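Local coordinates for protein glycoside hydrolase (Streptococcus pneumoniae serotype 4, PDB 6ORH) that probably hydrolyses alpha-L-fucosidic bonds, as glycoside hydrolases of family 29 do, and takes part in breaking down host-derived carbohydrate antigens, at residues Phe315-Tyr318 against Arg319-Tyr323; Glu277-Glu280 against Ile281-Ser285; Gln111-Glu115 against Phe116-Met120; Ser52-Ala56 against Arg57-Arg61. The protein carries 2 engineered substitutions. All blocks are in the same frame, centred on the assembly; numbering follows the deposited sequence. Where two conformers were deposited one is given.

All four contacts are local ones, and all lie away from the glycan pockets. Contact 2 is the most buried; the other three are each part buried and part surface. Contacts 1 and 2 belong to two helices, 306-322 and 275-284, that pack on each other, and aromatic side chains are prominent there, with a cation-pi pair in contact 1 and a histidine-to-carbonyl bond in contact 2. Contacts 3 and 4 lie on the neighbouring helices 105-116 and 56-65, which meet through apolar packing and the Glu115-Arg57 salt bridge. Contact 4 starts a helix with an N-cap, whereas contact 3 ends one with a Schellman motif.

Contact 1: Phe315-Tyr318 against Arg319-Tyr323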
loop_
_atom_site.group_PDB
_atom_site.type_symbol
_atom_site.label_atom_id
_atom_site.label_comp_id
_atom_site.label_asym_id
_atom_site.label_seq_id
_atom_site.Cartn_x
_atom_site.Cartn_y
_atom_site.Cartn_z
ATOM N N PHE A 315 9.367 1.629 -20.939
ATOM C CA PHE A 315 8.368 0.967 -20.101
ATOM C C PHE A 315 7.931 -0.341 -20.760
ATOM O O PHE A 315 7.772 -1.377 -20.109
ATOM C CB PHE A 315 7.237 1.971 -19.824
ATOM C CG PHE A 315 6.062 1.544 -18.967
ATOM C CD1 PHE A 315 6.218 0.662 -17.910
ATOM C CD2 PHE A 315 4.830 2.161 -19.148
ATOM C CE1 PHE A 315 5.131 0.302 -17.117
ATOM C CE2 PHE A 315 3.749 1.840 -18.326
ATOM C CZ PHE A 315 3.897 0.903 -17.318
ATOM N N ALA A 316 7.735 -0.303 -22.093
ATOM C CA ALA A 316 7.364 -1.494 -22.827
ATOM C C ALA A 316 8.456 -2.559 -22.708
ATOM O O ALA A 316 8.152 -3.738 -22.543
ATOM C CB ALA A 316 7.045 -1.151 -24.278
ATOM N N THR A 317 9.724 -2.133 -22.807
ATOM C CA THR A 317 10.825 -3.084 -22.710
ATOM C C THR A 317 10.798 -3.758 -21.335
ATOM O O THR A 317 10.903 -4.987 -21.244
ATOM C CB THR A 317 12.159 -2.372 -22.991
ATOM O OG1 THR A 317 12.129 -2.006 -24.376
ATOM C CG2 THR A 317 13.363 -3.256 -22.737
ATOM N N TYR A 318 10.615 -2.940 -20.290
ATOM C CA TYR A 318 10.543 -3.433 -18.914
ATOM C C TYR A 318 9.510 -4.562 -18.825
ATOM O O TYR A 318 9.779 -5.620 -18.263
ATOM C CB TYR A 318 10.218 -2.306 -17.932
ATOM C CG TYR A 318 10.071 -2.800 -16.515
ATOM C CD1 TYR A 318 8.865 -3.302 -16.062
ATOM C CD2 TYR A 318 11.164 -2.814 -15.662
ATOM C CE1 TYR A 318 8.748 -3.812 -14.778
ATOM C CE2 TYR A 318 11.056 -3.294 -14.369
ATOM C CZ TYR A 318 9.844 -3.793 -13.930
ATOM O OH TYR A 318 9.729 -4.310 -12.667
ATOM N N ARG A 319 8.287 -4.305 -19.320
ATOM C CA ARG A 319 7.224 -5.291 -19.192
ATOM C C ARG A 319 7.556 -6.533 -20.005
ATOM O O ARG A 319 7.311 -7.664 -19.579
ATOM C CB ARG A 319 5.865 -4.732 -19.632
ATOM C CG ARG A 319 5.400 -3.513 -18.856
ATOM C CD ARG A 319 3.946 -3.155 -19.192
ATOM N NE ARG A 319 3.760 -3.028 -20.631
ATOM C CZ ARG A 319 3.945 -1.921 -21.333
ATOM N NH1 ARG A 319 4.257 -0.773 -20.735
ATOM N NH2 ARG A 319 3.781 -1.991 -22.654
ATOM N N ASN A 320 8.111 -6.317 -21.208
ATOM C CA ASN A 320 8.369 -7.451 -22.075
ATOM C C ASN A 320 9.396 -8.363 -21.395
ATOM O O ASN A 320 9.258 -9.579 -21.445
ATOM C CB ASN A 320 8.806 -6.958 -23.457
ATOM C CG ASN A 320 7.676 -6.267 -24.210
ATOM O OD1 ASN A 320 6.517 -6.222 -23.778
ATOM N ND2 ASN A 320 8.012 -5.680 -25.348
ATOM N N GLU A 321 10.381 -7.754 -20.730
ATOM C CA GLU A 321 11.416 -8.510 -20.027
ATOM C C GLU A 321 10.835 -9.211 -18.796
ATOM O O GLU A 321 11.157 -10.375 -18.538
ATOM C CB GLU A 321 12.609 -7.626 -19.682
ATOM C CG GLU A 321 13.361 -7.125 -20.910
ATOM C CD GLU A 321 14.027 -8.178 -21.787
ATOM O OE1 GLU A 321 14.244 -9.318 -21.318
ATOM O OE2 GLU A 321 14.334 -7.847 -22.949
ATOM N N LEU A 322 9.970 -8.514 -18.039
ATOM C CA LEU A 322 9.372 -9.105 -16.841
ATOM C C LEU A 322 8.721 -10.441 -17.180
ATOM O O LEU A 322 8.848 -11.428 -16.444
ATOM C CB LEU A 322 8.303 -8.132 -16.306
ATOM C CG LEU A 322 7.465 -8.670 -15.138
ATOM C CD1 LEU A 322 8.327 -8.755 -13.877
ATOM C CD2 LEU A 322 6.295 -7.727 -14.892
ATOM N N TYR A 323 7.932 -10.449 -18.263
ATOM C CA TYR A 323 7.078 -11.574 -18.578
ATOM C C TYR A 323 7.767 -12.579 -19.503
ATOM O O TYR A 323 7.151 -13.556 -19.901
ATOM C CB TYR A 323 5.813 -11.072 -19.279
ATOM C CG TYR A 323 4.894 -10.261 -18.406
ATOM C CD1 TYR A 323 4.345 -10.789 -17.249
ATOM C CD2 TYR A 323 4.569 -8.965 -18.768
ATOM C CE1 TYR A 323 3.480 -10.031 -16.469
ATOM C CE2 TYR A 323 3.699 -8.206 -18.013
ATOM C CZ TYR A 323 3.158 -8.741 -16.854
ATOM O OH TYR A 323 2.310 -7.945 -16.135
#
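The ring of Phe315 carries the guanidinium of Arg319 on one face: NH1 stands 3.3 Å above the plane, over the centre of the ring. The two planes are 89° apart, so the guanidinium stands on the ring rather than stacking flat, and Phe315 CD2 lies at its edge. With Arg319 CZ 4.6 Å from the Phe315 centroid and close to the ring normal, this is a cation-pi contact. One face of the guanidinium is also covered by Ala316, whose CA sits 3.4 Å from the plane; a small residue suits this place because the flat group can lie against the backbone. The bend of the arginine at chi3 (-53°) turns its end back over the preceding helical turn. Its NH2 reaches out to Thr66 O, so the arginine ties the helix to another part of the domain while the Phe315 ring lies under NH1. The turn is held by regular i to i+4 backbone bonds, such as Asn320 N to Ala316 O at 2.9 Å and Leu322 N to Tyr318 O, also at 2.9 Å. The outer end of Tyr318, its hydroxyl included, packs on Val279 and Phe283. Such an i/i+4 aromatic-cation pair on one face of an alpha-helix belongs here to helix 306-322, which packs on helix 275-284 of the TIM-barrel domain and is the last before the beta-rich C-terminal part.

Contact 2: Glu277-Glu280 against Ile281-Ser285; sequences ELVE and IYFHS
His284 and Glu280 lie side by side, one helical turn apart, and the histidine can be followed from its root outward. Its CB is 3.6 Å from Glu280 O, and CG keeps much the same distance from that oxygen. ND1 then makes the decisive contact, giving its hydrogen to Glu280 O at 2.7 Å with an N-H...O angle of 162°. The carbonyl oxygen lies in the ring plane, but ND1 comes from 39° above the carbonyl plane. Further on, CE1 is 3.8 Å from Glu280 OE2, the carboxylate standing at a marked tilt to the ring. Beyond this pair the imidazole meets the ring of Tyr218, the two planes moderately inclined. CG beside the backbone N (chi1 -69°) is what brings the ring back over the preceding turn. Because the backbone N of His284 also bonds to Glu280 O, two donors of one residue hold this oxygen near the helix end, where an imidazole N-H suits well. The carboxylate of Glu280 has its own partner, a salt bridge from OE1 to Arg420.

Packing carries the apolar side of the helix: Val279 CG1 meets the edge of the Phe283 ring, 3.8 Å from CD2, a branched residue against a flat one. A separate polar bond runs from Ser285 OG back to Ile281 O at 2.7 Å, a small hydroxyl satisfying a carbonyl near the helix end. Within a beta-alpha-beta unit, helix 275-284 follows strand 250-259 and precedes strand 292-295, on which Leu278 and Ile281 pack; Val279, Tyr282 and Phe283 face helix 306-322, and Phe283 also reaches strand 417-426.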
loop_
_atom_site.group_PDB
_atom_site.type_symbol
_atom_site.label_atom_id
_atom_site.label_comp_id
_atom_site.label_asym_id
_atom_site.label_seq_id
_atom_site.Cartn_x
_atom_site.Cartn_y
_atom_site.Cartn_z
ATOM N N GLU A 277 9.202 5.152 -11.488
ATOM C CA GLU A 277 7.889 5.651 -11.079
ATOM C C GLU A 277 6.790 4.921 -11.862
ATOM O O GLU A 277 5.773 4.513 -11.278
ATOM C CB GLU A 277 7.806 7.169 -11.229
ATOM C CG GLU A 277 8.523 7.923 -10.112
ATOM C CD GLU A 277 8.698 9.410 -10.386
ATOM O OE1 GLU A 277 8.835 10.190 -9.412
ATOM O OE2 GLU A 277 8.698 9.803 -11.578
ATOM N N LEU A 278 6.998 4.716 -13.172
ATOM C CA LEU A 278 5.951 4.054 -13.941
ATOM C C LEU A 278 5.798 2.603 -13.516
ATOM O O LEU A 278 4.700 2.045 -13.578
ATOM C CB LEU A 278 6.244 4.159 -15.447
ATOM C CG LEU A 278 6.099 5.561 -16.017
ATOM C CD1 LEU A 278 6.603 5.579 -17.468
ATOM C CD2 LEU A 278 4.651 6.042 -15.939
ATOM N N VAL A 279 6.918 1.966 -13.135
ATOM C CA VAL A 279 6.893 0.581 -12.704
ATOM C C VAL A 279 6.095 0.459 -11.407
ATOM O O VAL A 279 5.310 -0.477 -11.274
ATOM C CB VAL A 279 8.324 -0.012 -12.601
ATOM C CG1 VAL A 279 8.328 -1.292 -11.778
ATOM C CG2 VAL A 279 8.881 -0.296 -13.994
ATOM N N GLU A 280 6.255 1.406 -10.471
ATOM C CA GLU A 280 5.462 1.383 -9.245
ATOM C C GLU A 280 3.976 1.508 -9.573
ATOM O O GLU A 280 3.164 0.728 -9.050
ATOM C CB GLU A 280 5.896 2.438 -8.223
ATOM C CG GLU A 280 7.300 2.143 -7.685
ATOM C CD GLU A 280 7.461 0.750 -7.120
ATOM O OE1 GLU A 280 8.265 -0.022 -7.663
ATOM O OE2 GLU A 280 6.748 0.425 -6.136
ATOM N N ILE A 281 3.644 2.471 -10.454
ATOM C CA ILE A 281 2.264 2.632 -10.901
ATOM C C ILE A 281 1.748 1.311 -11.482
ATOM O O ILE A 281 0.618 0.893 -11.194
ATOM C CB ILE A 281 2.175 3.822 -11.883
ATOM C CG1 ILE A 281 2.342 5.141 -11.115
ATOM C CG2 ILE A 281 0.857 3.772 -12.663
ATOM C CD1 ILE A 281 2.661 6.359 -11.971
ATOM N N TYR A 282 2.550 0.669 -12.346
ATOM C CA TYR A 282 2.124 -0.544 -13.019
ATOM C C TYR A 282 1.756 -1.620 -11.995
ATOM O O TYR A 282 0.685 -2.234 -12.085
ATOM C CB TYR A 282 3.237 -1.011 -13.964
ATOM C CG TYR A 282 2.859 -2.214 -14.786
ATOM C CD1 TYR A 282 1.962 -2.105 -15.842
ATOM C CD2 TYR A 282 3.380 -3.466 -14.502
ATOM C CE1 TYR A 282 1.606 -3.215 -16.585
ATOM C CE2 TYR A 282 3.061 -4.583 -15.256
ATOM C CZ TYR A 282 2.168 -4.449 -16.308
ATOM O OH TYR A 282 1.853 -5.525 -17.072
ATOM N N PHE A 283 2.621 -1.818 -10.986
ATOM C CA PHE A 283 2.331 -2.873 -10.023
ATOM C C PHE A 283 1.108 -2.555 -9.161
ATOM O O PHE A 283 0.508 -3.496 -8.612
ATOM C CB PHE A 283 3.577 -3.172 -9.175
ATOM C CG PHE A 283 4.516 -4.132 -9.857
ATOM C CD1 PHE A 283 4.275 -5.501 -9.841
ATOM C CD2 PHE A 283 5.659 -3.664 -10.511
ATOM C CE1 PHE A 283 5.120 -6.387 -10.493
ATOM C CE2 PHE A 283 6.512 -4.557 -11.148
ATOM C CZ PHE A 283 6.247 -5.917 -11.150
ATOM N N HIS A 284 0.786 -1.263 -9.001
ATOM C CA HIS A 284 -0.342 -0.870 -8.151
ATOM C C HIS A 284 -1.628 -0.646 -8.945
ATOM O O HIS A 284 -2.649 -0.273 -8.341
ATOM C CB HIS A 284 0.012 0.362 -7.312
ATOM C CG HIS A 284 1.037 0.055 -6.265
ATOM N ND1 HIS A 284 2.391 0.214 -6.489
ATOM C CD2 HIS A 284 0.922 -0.384 -4.996
ATOM C CE1 HIS A 284 3.072 -0.125 -5.415
ATOM N NE2 HIS A 284 2.194 -0.499 -4.482
ATOM N N SER A 285 -1.606 -0.939 -10.265
ATOM C CA SER A 285 -2.784 -0.743 -11.094
ATOM C C SER A 285 -3.067 -2.071 -11.793
ATOM O O SER A 285 -3.806 -2.920 -11.301
ATOM C CB SER A 285 -2.621 0.473 -12.051
ATOM O OG SER A 285 -1.445 0.320 -12.847
#

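Contact 3: Gln111-Glu115 against Phe116-Met120; sequences QAATE and FDMDM
Ala113 lies at the tight part of this contact, its methyl pressed against the backbone that has just left the helix. CB comes within 3.3 Å of Met118 O and 3.9 Å of Met118 CB, a closeness that suits the smallest side chain with a beta carbon. The same residue's carbonyl oxygen takes the hydrogen of Met118 N at 2.8 Å, in a nearly straight bond (171°). One step inside it, Asp117 N bonds to Thr114 O at 3.2 Å, reaching that oxygen from well above its carbonyl plane. With positive phi at Asp117, these two bonds form a Schellman motif, which closes helix 105-116 and turns the chain into strand 119-124, one of the parallel strands of the TIM barrel. Met118 is buried, as befits a flexible apolar chain at this helix-to-strand junction. Phe116 belongs to the packed part too: its ring edge faces Ala112 O, 3.4 Å from CD1, and the aromatic covers the interface with helix 56-65, packing on Val60 and Arg61.

The solvent side is looser. There the exposed Glu115 runs beside Phe116, its CD 3.9 Å from Phe116 CE1 and the carboxylate and ring planes 42° apart. An extended chain, with CG anti to the backbone N (chi1 -179°), carries the carboxylate along the ring to its salt bridge with Arg57. Asp117 suits the exposed turn as a polar residue and bonds to Asn161 through OD1.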
loop_
_atom_site.group_PDB
_atom_site.type_symbol
_atom_site.label_atom_id
_atom_site.label_comp_id
_atom_site.label_asym_id
_atom_site.label_seq_id
_atom_site.Cartn_x
_atom_site.Cartn_y
_atom_site.Cartn_z
ATOM N N GLN A 111 -8.694 7.666 -38.132
ATOM C CA GLN A 111 -8.120 7.033 -39.323
ATOM C C GLN A 111 -6.907 6.196 -38.929
ATOM O O GLN A 111 -6.785 5.036 -39.370
ATOM C CB GLN A 111 -7.679 8.095 -40.325
ATOM C CG GLN A 111 -8.865 8.720 -41.029
ATOM C CD GLN A 111 -8.485 9.949 -41.813
ATOM O OE1 GLN A 111 -7.484 10.613 -41.532
ATOM N NE2 GLN A 111 -9.302 10.264 -42.806
ATOM N N ALA A 112 -6.016 6.812 -38.130
ATOM C CA ALA A 112 -4.822 6.115 -37.647
ATOM C C ALA A 112 -5.180 4.924 -36.748
ATOM O O ALA A 112 -4.632 3.830 -36.881
ATOM C CB ALA A 112 -3.893 7.099 -36.973
ATOM N N ALA A 113 -6.100 5.123 -35.786
ATOM C CA ALA A 113 -6.515 4.012 -34.954
ATOM C C ALA A 113 -7.060 2.861 -35.784
ATOM O O ALA A 113 -6.816 1.712 -35.448
ATOM C CB ALA A 113 -7.580 4.473 -33.971
ATOM N N THR A 114 -7.851 3.167 -36.822
ATOM C CA THR A 114 -8.387 2.089 -37.643
ATOM C C THR A 114 -7.242 1.305 -38.311
ATOM O O THR A 114 -7.219 0.060 -38.299
ATOM C CB THR A 114 -9.397 2.663 -38.632
ATOM O OG1 THR A 114 -10.466 3.244 -37.861
ATOM C CG2 THR A 114 -9.947 1.610 -39.567
ATOM N N GLU A 115 -6.269 2.049 -38.834
ATOM C CA GLU A 115 -5.128 1.423 -39.501
ATOM C C GLU A 115 -4.380 0.479 -38.558
ATOM O O GLU A 115 -3.995 -0.645 -38.943
ATOM C CB GLU A 115 -4.195 2.505 -40.039
ATOM C CG GLU A 115 -2.991 1.905 -40.760
ATOM C CD GLU A 115 -1.917 2.877 -41.198
ATOM O OE1 GLU A 115 -2.081 4.099 -41.045
ATOM O OE2 GLU A 115 -0.898 2.375 -41.722
ATOM N N PHE A 116 -4.220 0.905 -37.300
ATOM C CA PHE A 116 -3.421 0.178 -36.320
ATOM C C PHE A 116 -4.263 -0.762 -35.453
ATOM O O PHE A 116 -3.718 -1.417 -34.557
ATOM C CB PHE A 116 -2.620 1.160 -35.457
ATOM C CG PHE A 116 -1.380 1.674 -36.142
ATOM C CD1 PHE A 116 -1.433 2.778 -36.982
ATOM C CD2 PHE A 116 -0.156 1.045 -35.943
ATOM C CE1 PHE A 116 -0.294 3.243 -37.630
ATOM C CE2 PHE A 116 0.991 1.531 -36.559
ATOM C CZ PHE A 116 0.910 2.616 -37.408
ATOM N N ASP A 117 -5.584 -0.835 -35.714
ATOM C CA ASP A 117 -6.482 -1.617 -34.866
ATOM C C ASP A 117 -6.270 -1.225 -33.403
ATOM O O ASP A 117 -6.091 -2.063 -32.519
ATOM C CB ASP A 117 -6.296 -3.128 -35.054
ATOM C CG ASP A 117 -7.415 -3.943 -34.429
ATOM O OD1 ASP A 117 -8.517 -3.377 -34.224
ATOM O OD2 ASP A 117 -7.166 -5.134 -34.101
ATOM N N MET A 118 -6.306 0.093 -33.164
ATOM C CA MET A 118 -6.229 0.688 -31.836
ATOM C C MET A 118 -7.650 1.041 -31.406
ATOM O O MET A 118 -8.317 1.832 -32.068
ATOM C CB MET A 118 -5.406 1.980 -31.881
ATOM C CG MET A 118 -5.382 2.739 -30.560
ATOM S SD MET A 118 -4.482 1.958 -29.250
ATOM C CE MET A 118 -2.790 2.265 -29.769
ATOM N N ASP A 119 -8.156 0.388 -30.347
ATOM C CA ASP A 119 -9.493 0.738 -29.886
ATOM C C ASP A 119 -9.545 2.197 -29.447
ATOM O O ASP A 119 -8.522 2.776 -29.036
ATOM C CB ASP A 119 -9.948 -0.177 -28.753
ATOM C CG ASP A 119 -10.222 -1.599 -29.231
ATOM O OD1 ASP A 119 -10.351 -1.853 -30.444
ATOM O OD2 ASP A 119 -10.305 -2.456 -28.369
ATOM N N MET A 120 -10.746 2.799 -29.572
ATOM C CA MET A 120 -10.949 4.230 -29.347
ATOM C C MET A 120 -11.871 4.490 -28.150
ATOM O O MET A 120 -12.837 3.758 -27.917
ATOM C CB MET A 120 -11.533 4.896 -30.606
ATOM C CG MET A 120 -10.505 5.136 -31.725
ATOM S SD MET A 120 -9.278 6.383 -31.270
ATOM C CE MET A 120 -10.207 7.921 -31.318
#

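Contact 4: Ser52-Ala56 against Arg57-Arg61; sequences SQLDA and REWVR. With EDO (1,2-ethanediol), chain J; EDO (1,2-ethanediol), chain H.
Asp55 O is met by two backbone N-H groups of the first helical turn, Glu58 N at 3.1 Å and Trp59 N a little further off, both bonds weak. Glu58 N has a second acceptor in the same residue, Asp55 OD1, at 3.3 Å; the donor comes from well above the carboxylate plane. The aspartate reaches it with CG anti to its own nitrogen (chi1 -171°), which swings the carboxylate forward to the helix start. Its negative charge would probably be welcome there, facing the positive end of the helix dipole.

Trp59 folds back beneath this start and covers it. Ala56 CA lies over the five-membered ring, 4.1 Å from the centroid, in a CH-pi contact made by the backbone carbon, while the small CB stays 4.4 Å from Trp59 CE3; Asp55 O lies over the same ring system. Leu54 crosses the indole at about a right angle, its CG 3.7 Å from Trp59 CZ2. The indole also stacks on Phe304 and gives NE1 to Gly302 O. On the polar side of the helix Arg61 grips Glu58 side-on in a salt bridge of two nearly straight bonds in the guanidinium plane, NE to OE2 and NH2 to OE1. Before the helix, a 1,2-ethanediol, probably from the crystallisation liquor, gives O2 to Ser52 O. Asp55 thus caps the N-terminus of helix 56-65 in the TIM-barrel domain of the fucosidase family, an aspartate N-cap with an aromatic residue tucked against the first turn.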
loop_
_atom_site.group_PDB
_atom_site.type_symbol
_atom_site.label_atom_id
_atom_site.label_comp_id
_atom_site.label_asym_id
_atom_site.label_seq_id
_atom_site.Cartn_x
_atom_site.Cartn_y
_atom_site.Cartn_z
ATOM N N SER A 52 0.753 23.037 -36.303
ATOM C CA SER A 52 0.953 22.826 -37.732
ATOM C C SER A 52 1.723 21.540 -38.034
ATOM O O SER A 52 1.639 21.031 -39.157
ATOM C CB SER A 52 1.630 24.003 -38.376
ATOM O OG SER A 52 2.867 24.243 -37.724
ATOM N N GLN A 53 2.419 20.983 -37.039
ATOM C CA GLN A 53 3.153 19.757 -37.317
ATOM C C GLN A 53 2.397 18.523 -36.816
ATOM O O GLN A 53 2.992 17.434 -36.762
ATOM C CB GLN A 53 4.523 19.804 -36.644
ATOM C CG GLN A 53 5.475 20.793 -37.324
ATOM C CD GLN A 53 6.633 21.099 -36.407
ATOM O OE1 GLN A 53 7.610 20.354 -36.334
ATOM N NE2 GLN A 53 6.531 22.179 -35.656
ATOM N N LEU A 54 1.100 18.668 -36.495
ATOM C CA LEU A 54 0.399 17.564 -35.836
ATOM C C LEU A 54 0.377 16.304 -36.705
ATOM O O LEU A 54 0.063 16.337 -37.890
ATOM C CB LEU A 54 -1.015 18.015 -35.465
ATOM C CG LEU A 54 -1.796 17.058 -34.547
ATOM C CD1 LEU A 54 -2.766 17.873 -33.710
ATOM C CD2 LEU A 54 -2.606 16.030 -35.373
ATOM N N ASP A 55 0.696 15.173 -36.069
ATOM C CA ASP A 55 0.744 13.900 -36.773
ATOM C C ASP A 55 0.069 12.850 -35.889
ATOM O O ASP A 55 0.731 12.245 -35.029
ATOM C CB ASP A 55 2.184 13.564 -37.152
ATOM C CG ASP A 55 2.244 12.357 -38.065
ATOM O OD1 ASP A 55 1.242 11.634 -38.144
ATOM O OD2 ASP A 55 3.278 12.190 -38.782
ATOM N N ALA A 56 -1.265 12.708 -36.071
ATOM C CA ALA A 56 -2.031 11.777 -35.249
ATOM C C ALA A 56 -1.600 10.328 -35.481
ATOM O O ALA A 56 -1.733 9.494 -34.568
ATOM C CB ALA A 56 -3.524 11.930 -35.505
ATOM N N ARG A 57 -1.128 10.023 -36.695
ATOM C CA ARG A 57 -0.659 8.667 -36.953
ATOM C C ARG A 57 0.560 8.350 -36.076
ATOM O O ARG A 57 0.702 7.201 -35.649
ATOM C CB ARG A 57 -0.395 8.433 -38.456
ATOM C CG ARG A 57 -0.103 6.971 -38.789
ATOM C CD ARG A 57 0.214 6.822 -40.280
ATOM N NE ARG A 57 0.393 5.411 -40.643
ATOM C CZ ARG A 57 1.514 4.702 -40.508
ATOM N NH1 ARG A 57 2.607 5.253 -40.014
ATOM N NH2 ARG A 57 1.533 3.429 -40.883
ATOM N N GLU A 58 1.430 9.337 -35.822
ATOM C CA GLU A 58 2.577 9.111 -34.948
ATOM C C GLU A 58 2.114 8.867 -33.514
ATOM O O GLU A 58 2.733 8.082 -32.812
ATOM C CB GLU A 58 3.571 10.276 -34.975
ATOM C CG GLU A 58 4.422 10.209 -36.235
ATOM C CD GLU A 58 5.253 8.941 -36.256
ATOM O OE1 GLU A 58 6.245 8.893 -35.489
ATOM O OE2 GLU A 58 4.908 7.998 -37.019
ATOM N N TRP A 59 1.026 9.539 -33.085
ATOM C CA TRP A 59 0.530 9.273 -31.739
ATOM C C TRP A 59 0.124 7.806 -31.669
ATOM O O TRP A 59 0.519 7.078 -30.756
ATOM C CB TRP A 59 -0.693 10.130 -31.399
ATOM C CG TRP A 59 -0.536 11.619 -31.501
ATOM C CD1 TRP A 59 0.602 12.354 -31.725
ATOM C CD2 TRP A 59 -1.618 12.556 -31.376
ATOM N NE1 TRP A 59 0.277 13.692 -31.749
ATOM C CE2 TRP A 59 -1.077 13.841 -31.535
ATOM C CE3 TRP A 59 -3.007 12.428 -31.133
ATOM C CZ2 TRP A 59 -1.873 14.988 -31.470
ATOM C CZ3 TRP A 59 -3.785 13.564 -31.052
ATOM C CH2 TRP A 59 -3.231 14.835 -31.244
ATOM N N VAL A 60 -0.693 7.376 -32.651
ATOM C CA VAL A 60 -1.191 6.011 -32.622
ATOM C C VAL A 60 -0.055 4.997 -32.794
ATOM O O VAL A 60 -0.031 3.990 -32.074
ATOM C CB VAL A 60 -2.299 5.809 -33.672
ATOM C CG1 VAL A 60 -2.722 4.337 -33.749
ATOM C CG2 VAL A 60 -3.488 6.728 -33.396
ATOM N N ARG A 61 0.876 5.249 -33.739
ATOM C CA ARG A 61 1.946 4.281 -33.998
ATOM C C ARG A 61 2.761 4.035 -32.722
ATOM O O ARG A 61 3.011 2.886 -32.352
ATOM C CB ARG A 61 2.861 4.764 -35.133
ATOM C CG ARG A 61 3.983 3.767 -35.429
ATOM C CD ARG A 61 4.926 4.296 -36.513
ATOM N NE ARG A 61 5.729 5.437 -36.081
ATOM C CZ ARG A 61 6.850 5.354 -35.344
ATOM N NH1 ARG A 61 7.325 4.166 -34.973
ATOM N NH2 ARG A 61 7.480 6.461 -34.995
HETATM C C1 EDO J . 0.739 17.559 -40.655
HETATM O O1 EDO J . 0.335 18.435 -39.645
HETATM C C2 EDO J . 1.875 18.186 -41.318
HETATM O O2 EDO J . 1.496 19.509 -41.616
HETATM C C1 EDO H . 9.692 18.764 -34.582
HETATM O O1 EDO H . 8.678 19.642 -34.057
HETATM C C2 EDO H . 11.047 19.106 -34.099
HETATM O O2 EDO H . 11.376 20.483 -34.220
#